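Transcriptional regulator (Aquifex aeolicus, PDB 2EH3) probably binds DNA through an N-terminal helix-turn-helix domain and regulates transcription, as a two-chain member of the TetR/AcrR family. Local coordinates at residues E55-K60 / Y85-V90; M79-L84 / P158-K163. All coordinates share one frame; numbering follows the deposited sequence.

Contact 1 lies close to the middle of the chain, its centre about 4 Å from the chain's centre, whereas contact 2 sits about 13 Å out, beside bound magnesium; the two centres are about 14 Å apart. Helix 73-86 belongs to both. Its last turns first supply 79-84, which faces helix 157-171 in contact 2, and then run directly into 85-90, where the chain passes to helix 88-99 and meets helix 46-67 in contact 1. In sequence order the segments alternate: 55-60, 79-84, 85-90, 158-163. The junction at the end of helix 73-86 is thereby tied to the long helix 46-67 that follows the predicted DNA-binding motif, and the helix itself to the C-terminal helix.

Contact 1: residues E55-K60 / Y85-V90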
loop_
_atom_site.group_PDB
_atom_site.type_symbol
_atom_site.label_atom_id
_atom_site.label_comp_id
_atom_site.label_asym_id
_atom_site.label_seq_id
_atom_site.Cartn_x
_atom_site.Cartn_y
_atom_site.Cartn_z
ATOM N N GLU A 55 -11.883 14.535 -1.165
ATOM C CA GLU A 55 -11.758 15.797 -0.441
ATOM C C GLU A 55 -12.619 15.827 0.822
ATOM O O GLU A 55 -12.191 16.332 1.874
ATOM C CB GLU A 55 -12.133 16.958 -1.355
ATOM C CG GLU A 55 -11.650 18.313 -0.880
ATOM C CD GLU A 55 -10.148 18.482 -1.023
ATOM O OE1 GLU A 55 -9.493 17.612 -1.642
ATOM O OE2 GLU A 55 -9.625 19.498 -0.524
ATOM N N ARG A 56 -13.830 15.290 0.735
ATOM C CA ARG A 56 -14.700 15.298 1.900
ATOM C C ARG A 56 -14.201 14.361 3.002
ATOM O O ARG A 56 -14.322 14.692 4.185
ATOM C CB ARG A 56 -16.132 14.979 1.493
ATOM C CG ARG A 56 -16.769 16.129 0.758
ATOM C CD ARG A 56 -18.224 15.840 0.475
ATOM N NE ARG A 56 -18.849 16.991 -0.162
ATOM C CZ ARG A 56 -20.110 17.350 0.029
ATOM N NH1 ARG A 56 -20.890 16.642 0.836
ATOM N NH2 ARG A 56 -20.578 18.424 -0.577
ATOM N N THR A 57 -13.618 13.213 2.636
ATOM C CA THR A 57 -13.097 12.320 3.669
ATOM C C THR A 57 -11.813 12.944 4.239
ATOM O O THR A 57 -11.558 12.851 5.445
ATOM C CB THR A 57 -12.845 10.877 3.128
ATOM O OG1 THR A 57 -14.106 10.270 2.814
ATOM C CG2 THR A 57 -12.189 10.007 4.182
ATOM N N HIS A 58 -11.033 13.608 3.399
ATOM C CA HIS A 58 -9.809 14.272 3.872
ATOM C C HIS A 58 -10.202 15.342 4.885
ATOM O O HIS A 58 -9.527 15.527 5.903
ATOM C CB HIS A 58 -9.074 14.947 2.712
ATOM C CG HIS A 58 -7.812 15.653 3.121
ATOM N ND1 HIS A 58 -7.396 16.828 2.532
ATOM C CD2 HIS A 58 -6.866 15.340 4.039
ATOM C CE1 HIS A 58 -6.248 17.206 3.066
ATOM N NE2 HIS A 58 -5.903 16.322 3.981
ATOM N N LYS A 59 -11.281 16.063 4.594
ATOM C CA LYS A 59 -11.739 17.107 5.509
ATOM C C LYS A 59 -12.105 16.538 6.862
ATOM O O LYS A 59 -11.926 17.226 7.867
ATOM C CB LYS A 59 -12.907 17.890 4.910
ATOM C CG LYS A 59 -12.423 18.965 3.958
ATOM C CD LYS A 59 -13.543 19.562 3.133
ATOM C CE LYS A 59 -13.048 20.787 2.409
ATOM N NZ LYS A 59 -11.717 20.541 1.783
ATOM N N LYS A 60 -12.621 15.306 6.904
ATOM C CA LYS A 60 -12.951 14.687 8.189
ATOM C C LYS A 60 -11.641 14.419 8.926
ATOM O O LYS A 60 -11.596 14.474 10.162
ATOM C CB LYS A 60 -13.716 13.359 8.001
ATOM C CG LYS A 60 -15.135 13.569 7.520
ATOM C CD LYS A 60 -15.832 12.260 7.164
ATOM C CE LYS A 60 -17.186 12.568 6.526
ATOM N NZ LYS A 60 -17.807 11.405 5.827
ATOM N N TYR A 85 -12.117 3.499 9.639
ATOM C CA TYR A 85 -12.970 2.318 9.595
ATOM C C TYR A 85 -14.383 2.698 9.154
ATOM O O TYR A 85 -14.972 2.006 8.327
ATOM C CB TYR A 85 -13.000 1.618 10.968
ATOM C CG TYR A 85 -13.594 0.230 10.918
ATOM C CD1 TYR A 85 -12.787 -0.888 10.654
ATOM C CD2 TYR A 85 -14.959 0.045 11.077
ATOM C CE1 TYR A 85 -13.346 -2.188 10.548
ATOM C CE2 TYR A 85 -15.535 -1.248 10.968
ATOM C CZ TYR A 85 -14.715 -2.343 10.707
ATOM O OH TYR A 85 -15.268 -3.595 10.612
ATOM N N ARG A 86 -14.930 3.775 9.710
ATOM C CA ARG A 86 -16.267 4.251 9.311
ATOM C C ARG A 86 -16.261 4.606 7.816
ATOM O O ARG A 86 -17.253 4.376 7.112
ATOM C CB ARG A 86 -16.665 5.509 10.093
ATOM C CG ARG A 86 -16.904 5.318 11.585
ATOM C CD ARG A 86 -17.802 6.432 12.144
ATOM N NE ARG A 86 -17.359 7.786 11.802
ATOM C CZ ARG A 86 -16.434 8.473 12.468
ATOM N NH1 ARG A 86 -15.837 7.941 13.528
ATOM N NH2 ARG A 86 -16.112 9.700 12.080
ATOM N N GLU A 87 -15.149 5.175 7.356
ATOM C CA GLU A 87 -14.975 5.579 5.948
ATOM C C GLU A 87 -14.287 4.480 5.135
ATOM O O GLU A 87 -13.696 4.779 4.107
ATOM C CB GLU A 87 -14.104 6.853 5.857
ATOM C CG GLU A 87 -14.622 8.050 6.651
ATOM C CD GLU A 87 -15.798 8.742 5.982
ATOM O OE1 GLU A 87 -15.681 9.053 4.776
ATOM O OE2 GLU A 87 -16.817 8.976 6.664
ATOM N N LYS A 88 -14.415 3.206 5.526
ATOM C CA LYS A 88 -13.680 2.158 4.809
ATOM C C LYS A 88 -13.966 2.019 3.316
ATOM O O LYS A 88 -13.090 1.609 2.562
ATOM C CB LYS A 88 -13.811 0.806 5.530
ATOM C CG LYS A 88 -15.217 0.322 5.740
ATOM C CD LYS A 88 -15.183 -0.855 6.717
ATOM C CE LYS A 88 -16.572 -1.147 7.245
ATOM N NZ LYS A 88 -17.180 0.053 7.895
ATOM N N LYS A 89 -15.168 2.383 2.873
ATOM C CA LYS A 89 -15.455 2.314 1.436
ATOM C C LYS A 89 -14.610 3.343 0.701
ATOM O O LYS A 89 -14.109 3.090 -0.402
ATOM C CB LYS A 89 -16.962 2.525 1.183
ATOM C CG LYS A 89 -17.786 1.312 1.644
ATOM C CD LYS A 89 -19.264 1.486 1.328
ATOM C CE LYS A 89 -20.097 0.375 1.965
ATOM N NZ LYS A 89 -19.798 -0.958 1.392
ATOM N N VAL A 90 -14.415 4.511 1.309
ATOM C CA VAL A 90 -13.604 5.531 0.675
ATOM C C VAL A 90 -12.129 5.129 0.743
ATOM O O VAL A 90 -11.379 5.421 -0.180
ATOM C CB VAL A 90 -13.840 6.911 1.330
ATOM C CG1 VAL A 90 -12.937 7.971 0.698
ATOM C CG2 VAL A 90 -15.310 7.296 1.179
#
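Glu87 spends both carboxylate oxygens on helix 46-67. Glu87 OE2 takes a hydrogen bond from Lys60 NZ at 2.8 Å, part of a salt bridge, and Glu87 OE1 accepts from Thr57 OG1, also at 2.8 Å. The ammonium arrives on the syn side of OE2 but 34° out of the carboxylate plane, while the hydroxyl comes to the anti side of OE1, 24° out of that plane. With one partner on each oxygen, the carboxylate is probably hindered from turning. The bend at chi2 (-76°) in the Glu87 chain helps carry the acid to these donors, and the extended Lys60 chain crosses it nearly at a right angle, Lys60 CD lying 3.5 Å from Glu87 OE2. Lysine suits this exposed place because its long, extended chain spans the gap between the helices and brings a positive charge to the acid. Farther in, Thr57 and Val90 meet tip to tip, Thr57 OG1 being 3.3 Å from Val90 CG1. Threonine suits the spot because Thr57 OG1 serves the acid while Thr57 CG2 lies 4.0 Å from Glu87 CG. Val90, a compact apolar residue suited to this buried place, also touches Lys12 of helix 3-18. Glu87 is the first residue to leave the helical path of 73-86 and occupies the N-cap position of helix 88-99, making this a helix-to-helix junction tied by its side chain to helix 46-67 in an all-helical TetR-type fold.

Contact 2: residues M79-L84 / P158-K163; sequences MFLEVL and PFLKEK. With MG (magnesium ion), chain C.
Helices 73-86 and 157-171 run nearly antiparallel here, the axes of 79-84 and 158-163 making an angle of 152° and approaching to 10.5 Å, with Leu81 and Lys161 the closest CA pair. Leu81 points into the interface from helix 73-86. Its CG stands anti to the backbone N (chi1 171°), and Leu81 CD2 rests against Lys161 CG at 3.6 Å while Leu81 CD1 lies 4.1 Å from Leu160 CD2. Leu160 crosses Leu81 at about a right angle, presenting Leu160 CB to Leu81 CD2 at 4.0 Å. Leucine suits both places, since Ile146 and Val150 of helix 131-152 also border this buried pair, touching Leu81 and Leu160 respectively. Toward the metal, Lys161 folds at chi3 (59°), so that a chain whose root packs on leucine delivers Lys161 NZ to Glu82 OE2 at 2.8 Å, using the anti lone pair of that oxygen. The same Glu82 OE2 binds magnesium at 2.5 Å, and Glu82 OE1 accepts a hydrogen bond from a water that is itself a ligand of the ion, 2.4 Å from it. Glu78 is the other protein ligand, and Lys161 NZ also makes a weak hydrogen bond to its OE2. Alongside the magnesium, the lysine's charge probably helps offset the two acids. With a methionine here the ammonium is gone, and Glu82 OE2, left with magnesium but no lysine, would probably be freer to shift. Carboxylates one helical turn apart, Glu78 and Glu82, thus form a magnesium site on helix 73-86, bordered by the C-terminal helix of the TetR-type regulatory domain.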
loop_
_atom_site.group_PDB
_atom_site.type_symbol
_atom_site.label_atom_id
_atom_site.label_comp_id
_atom_site.label_asym_id
_atom_site.label_seq_id
_atom_site.Cartn_x
_atom_site.Cartn_y
_atom_site.Cartn_z
HETATM N N MSE A 79 -8.812 7.444 17.450
HETATM C CA MSE A 79 -9.864 8.168 16.737
HETATM C C MSE A 79 -9.666 8.134 15.235
HETATM O O MSE A 79 -10.627 8.027 14.468
HETATM C CB MSE A 79 -9.879 9.616 17.211
HETATM C CG MSE A 79 -10.967 10.437 16.597
HETATM SE SE MSE A 79 -12.717 10.037 17.344
HETATM C CE MSE A 79 -12.261 9.987 19.153
ATOM N N PHE A 80 -8.401 8.230 14.837
ATOM C CA PHE A 80 -7.997 8.201 13.427
ATOM C C PHE A 80 -8.434 6.852 12.852
ATOM O O PHE A 80 -9.040 6.791 11.791
ATOM C CB PHE A 80 -6.450 8.410 13.377
ATOM C CG PHE A 80 -5.864 8.734 12.000
ATOM C CD1 PHE A 80 -6.655 8.837 10.857
ATOM C CD2 PHE A 80 -4.486 8.907 11.877
ATOM C CE1 PHE A 80 -6.084 9.106 9.604
ATOM C CE2 PHE A 80 -3.901 9.179 10.621
ATOM C CZ PHE A 80 -4.717 9.274 9.493
ATOM N N LEU A 81 -8.128 5.763 13.554
ATOM C CA LEU A 81 -8.546 4.446 13.085
ATOM C C LEU A 81 -10.068 4.330 13.037
ATOM O O LEU A 81 -10.618 3.762 12.102
ATOM C CB LEU A 81 -7.959 3.356 13.993
ATOM C CG LEU A 81 -8.481 1.926 13.759
ATOM C CD1 LEU A 81 -8.149 1.416 12.371
ATOM C CD2 LEU A 81 -7.861 1.008 14.828
ATOM N N GLU A 82 -10.765 4.885 14.026
ATOM C CA GLU A 82 -12.211 4.785 14.003
ATOM C C GLU A 82 -12.802 5.479 12.763
ATOM O O GLU A 82 -13.700 4.930 12.115
ATOM C CB GLU A 82 -12.785 5.384 15.284
ATOM C CG GLU A 82 -12.555 4.493 16.495
ATOM C CD GLU A 82 -12.756 5.223 17.797
ATOM O OE1 GLU A 82 -12.881 6.467 17.757
ATOM O OE2 GLU A 82 -12.759 4.583 18.887
ATOM N N VAL A 83 -12.291 6.668 12.437
ATOM C CA VAL A 83 -12.778 7.393 11.263
ATOM C C VAL A 83 -12.439 6.623 9.997
ATOM O O VAL A 83 -13.302 6.460 9.142
ATOM C CB VAL A 83 -12.187 8.816 11.192
ATOM C CG1 VAL A 83 -12.460 9.454 9.808
ATOM C CG2 VAL A 83 -12.801 9.658 12.321
ATOM N N LEU A 84 -11.204 6.138 9.867
ATOM C CA LEU A 84 -10.878 5.380 8.660
ATOM C C LEU A 84 -11.799 4.162 8.514
ATOM O O LEU A 84 -12.222 3.826 7.402
ATOM C CB LEU A 84 -9.432 4.923 8.680
ATOM C CG LEU A 84 -8.375 6.031 8.649
ATOM C CD1 LEU A 84 -6.987 5.427 8.837
ATOM C CD2 LEU A 84 -8.464 6.781 7.328
ATOM N N PRO A 158 -13.134 -3.796 16.694
ATOM C CA PRO A 158 -12.439 -4.108 17.946
ATOM C C PRO A 158 -11.092 -4.804 17.767
ATOM O O PRO A 158 -10.148 -4.568 18.533
ATOM C CB PRO A 158 -13.455 -4.976 18.701
ATOM C CG PRO A 158 -14.780 -4.377 18.241
ATOM C CD PRO A 158 -14.547 -4.194 16.750
ATOM N N PHE A 159 -11.014 -5.687 16.776
ATOM C CA PHE A 159 -9.779 -6.385 16.501
ATOM C C PHE A 159 -8.694 -5.392 16.072
ATOM O O PHE A 159 -7.570 -5.451 16.546
ATOM C CB PHE A 159 -9.984 -7.419 15.385
ATOM C CG PHE A 159 -8.720 -8.110 14.974
ATOM C CD1 PHE A 159 -8.189 -9.131 15.760
ATOM C CD2 PHE A 159 -8.048 -7.738 13.815
ATOM C CE1 PHE A 159 -7.009 -9.772 15.400
ATOM C CE2 PHE A 159 -6.853 -8.375 13.438
ATOM C CZ PHE A 159 -6.340 -9.391 14.230
ATOM N N LEU A 160 -9.041 -4.493 15.151
ATOM C CA LEU A 160 -8.050 -3.520 14.699
ATOM C C LEU A 160 -7.613 -2.613 15.840
ATOM O O LEU A 160 -6.423 -2.307 15.971
ATOM C CB LEU A 160 -8.584 -2.667 13.527
ATOM C CG LEU A 160 -8.482 -3.428 12.206
ATOM C CD1 LEU A 160 -9.782 -4.143 11.963
ATOM C CD2 LEU A 160 -8.138 -2.483 11.065
ATOM N N LYS A 161 -8.555 -2.193 16.683
ATOM C CA LYS A 161 -8.199 -1.338 17.799
ATOM C C LYS A 161 -7.282 -2.016 18.792
ATOM O O LYS A 161 -6.370 -1.383 19.317
ATOM C CB LYS A 161 -9.457 -0.806 18.459
ATOM C CG LYS A 161 -10.051 0.245 17.546
ATOM C CD LYS A 161 -11.409 0.657 17.953
ATOM C CE LYS A 161 -11.423 1.212 19.325
ATOM N NZ LYS A 161 -12.787 1.810 19.455
ATOM N N GLU A 162 -7.498 -3.303 19.049
ATOM C CA GLU A 162 -6.616 -4.030 19.935
ATOM C C GLU A 162 -5.194 -4.064 19.350
ATOM O O GLU A 162 -4.230 -3.791 20.054
ATOM C CB GLU A 162 -7.165 -5.453 20.144
ATOM C CG GLU A 162 -6.351 -6.278 21.118
ATOM C CD GLU A 162 -6.965 -7.649 21.357
ATOM O OE1 GLU A 162 -7.994 -7.725 22.066
ATOM O OE2 GLU A 162 -6.422 -8.613 20.799
ATOM N N LYS A 163 -5.074 -4.384 18.062
ATOM C CA LYS A 163 -3.771 -4.403 17.412
ATOM C C LYS A 163 -3.085 -3.044 17.480
ATOM O O LYS A 163 -1.903 -2.947 17.794
ATOM C CB LYS A 163 -3.922 -4.809 15.937
ATOM C CG LYS A 163 -4.561 -6.184 15.766
ATOM C CD LYS A 163 -3.586 -7.282 16.090
ATOM C CE LYS A 163 -2.843 -7.700 14.838
ATOM N NZ LYS A 163 -1.884 -8.794 15.142
HETATM MG MG MG C . -12.944 5.279 21.271
HETATM O O HOH W 1 -11.858 7.080 20.208
#